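Tissue factor pathway inhibitor 2 (Homo sapiens, PDB 1ZR0) inhibits trypsin, plasmin and factor VIIa/tissue factor, and factor Xa weakly, through Kunitz-type domains, of which this chain is the first. Local coordinates at residues Gly16-Leu21 with Gly40-Asn45. Numbering follows the deposited sequence.
Sequences GPCRAL and GGCEGN
The carbonyl oxygen of Gly-40 takes a hydrogen bond from the backbone of Ala-20, with Ala-20 N to Gly-40 O at 3.0 Å and an angle of 154° at the hydrogen. The same oxygen is packed between CB of Cys-18 and CB of Ala-20. A CA-H...O contact runs back from Gly-40 CA to Ala-20 O, 3.4 Å away. A side chain on Gly-40 would collide with Cys-18 O.

The disulfide Cys-18 to Cys-42 is the covalent link, with a C-S-S-C torsion of 98°. Beside the disulfide, one water accepts from both backbone amides, at 2.9 Å from Cys-18 N and 3.1 Å from Cys-42 N.

Pro-17, next to Cys-18, packs on Cys-42 and Glu-43 of 40-45. Its CG lies 3.8 Å from Cys-42 SG and 3.5 Å from Glu-43 OE1. The extended Glu-43 side chain crosses the proline ring at about a right angle. An alanine in place of Pro-17 would probably open a gap beside the disulfide and let the Glu-43 side chain turn more freely.

The reactive bond is probably the one between Arg-19 and Ala-20, as in related Kunitz inhibitors. The disulfide just before Arg-19 and the hydrogen bond from Ala-20 N tie this binding loop to 40-45, consistent with the rigid loop of Kunitz inhibitors. Arg-19 turns away from 40-45. Its partner in a salt bridge is an acidic side chain on the chain of another protein, consistent with a P1 arginine in the specificity pocket of a trypsin-like protease. Segment 16-21 leads into strand 22-28. Segment 40-45 follows strand 33-39, the antiparallel partner of 22-28, and precedes helix 52-58.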
loop_
_atom_site.group_PDB
_atom_site.type_symbol
_atom_site.label_atom_id
_atom_site.label_comp_id
_atom_site.label_asym_id
_atom_site.label_seq_id
_atom_site.Cartn_x
_atom_site.Cartn_y
_atom_site.Cartn_z
ATOM N N GLY B 16 -3.469 -0.258 12.389
ATOM C CA GLY B 16 -4.597 -0.692 11.599
ATOM C C GLY B 16 -4.179 -1.763 10.579
ATOM O O GLY B 16 -3.027 -2.138 10.466
ATOM N N PRO B 17 -5.133 -2.211 9.759
ATOM C CA PRO B 17 -4.906 -3.250 8.773
ATOM C C PRO B 17 -4.436 -2.880 7.350
ATOM O O PRO B 17 -3.971 -3.763 6.638
ATOM C CB PRO B 17 -6.284 -3.842 8.660
ATOM C CG PRO B 17 -7.212 -2.713 8.885
ATOM C CD PRO B 17 -6.526 -1.756 9.741
ATOM N N CYS B 18 -4.488 -1.635 6.953
ATOM C CA CYS B 18 -4.002 -1.243 5.676
ATOM C C CYS B 18 -2.489 -1.165 5.728
ATOM O O CYS B 18 -1.831 -1.143 6.838
ATOM C CB CYS B 18 -4.578 0.104 5.270
ATOM S SG CYS B 18 -6.274 -0.126 4.655
ATOM N N ARG B 19 -1.936 -1.213 4.547
ATOM C CA ARG B 19 -0.513 -1.501 4.401
ATOM C C ARG B 19 0.403 -0.367 3.945
ATOM O O ARG B 19 1.423 -0.576 3.321
ATOM C CB ARG B 19 -0.309 -2.810 3.655
ATOM C CG ARG B 19 -0.662 -3.955 4.511
ATOM C CD ARG B 19 -0.952 -5.276 3.789
ATOM N NE ARG B 19 -1.231 -6.367 4.780
ATOM C CZ ARG B 19 -1.210 -7.682 4.505
ATOM N NH1 ARG B 19 -1.010 -8.128 3.289
ATOM N NH2 ARG B 19 -1.455 -8.558 5.489
ATOM N N ALA B 20 0.027 0.851 4.294
ATOM C CA ALA B 20 0.837 2.022 4.019
ATOM C C ALA B 20 1.742 2.337 5.204
ATOM O O ALA B 20 1.683 1.672 6.253
ATOM C CB ALA B 20 -0.012 3.165 3.727
ATOM N N LEU B 21 2.584 3.366 5.010
ATOM C CA LEU B 21 3.397 3.907 6.117
ATOM C C LEU B 21 3.215 5.399 6.157
ATOM O O LEU B 21 3.969 6.158 5.570
ATOM C CB LEU B 21 4.875 3.572 5.947
ATOM C CG LEU B 21 5.245 2.102 6.168
ATOM C CD1 LEU B 21 6.727 1.853 5.588
ATOM C CD2 LEU B 21 4.988 1.466 7.503
ATOM N N GLY B 40 -1.081 2.714 8.956
ATOM C CA GLY B 40 -1.348 1.914 7.775
ATOM C C GLY B 40 -2.366 2.483 6.811
ATOM O O GLY B 40 -2.326 2.086 5.680
ATOM N N GLY B 41 -3.148 3.509 7.179
ATOM C CA GLY B 41 -4.026 4.151 6.275
ATOM C C GLY B 41 -5.522 3.971 6.436
ATOM O O GLY B 41 -6.286 4.758 5.863
ATOM N N CYS B 42 -5.938 3.047 7.278
ATOM C CA CYS B 42 -7.369 2.880 7.575
ATOM C C CYS B 42 -7.623 2.320 8.958
ATOM O O CYS B 42 -6.712 1.794 9.650
ATOM C CB CYS B 42 -8.001 2.009 6.511
ATOM S SG CYS B 42 -7.517 0.330 6.694
ATOM N N GLU B 43 -8.848 2.546 9.458
ATOM C CA GLU B 43 -9.259 2.047 10.747
ATOM C C GLU B 43 -8.302 2.582 11.818
ATOM O O GLU B 43 -8.010 3.762 11.839
ATOM C CB GLU B 43 -9.379 0.534 10.779
ATOM C CG GLU B 43 -10.179 -0.037 9.653
ATOM C CD GLU B 43 -10.472 -1.538 9.734
ATOM O OE1 GLU B 43 -10.142 -2.237 10.744
ATOM O OE2 GLU B 43 -11.053 -2.032 8.717
ATOM N N GLY B 44 -7.831 1.735 12.703
ATOM C CA GLY B 44 -7.105 2.195 13.884
ATOM C C GLY B 44 -8.014 2.781 14.936
ATOM O O GLY B 44 -9.159 2.272 15.127
ATOM N N ASN B 45 -7.497 3.770 15.645
ATOM C CA ASN B 45 -8.264 4.447 16.674
ATOM C C ASN B 45 -8.079 5.926 16.703
ATOM O O ASN B 45 -7.378 6.528 15.850
ATOM C CB ASN B 45 -7.964 3.749 18.026
ATOM C CG ASN B 45 -6.629 3.956 18.497
ATOM O OD1 ASN B 45 -6.046 5.062 18.383
ATOM N ND2 ASN B 45 -6.090 2.939 19.157
HETATM O O HOH W 1 -4.385 0.706 8.649
#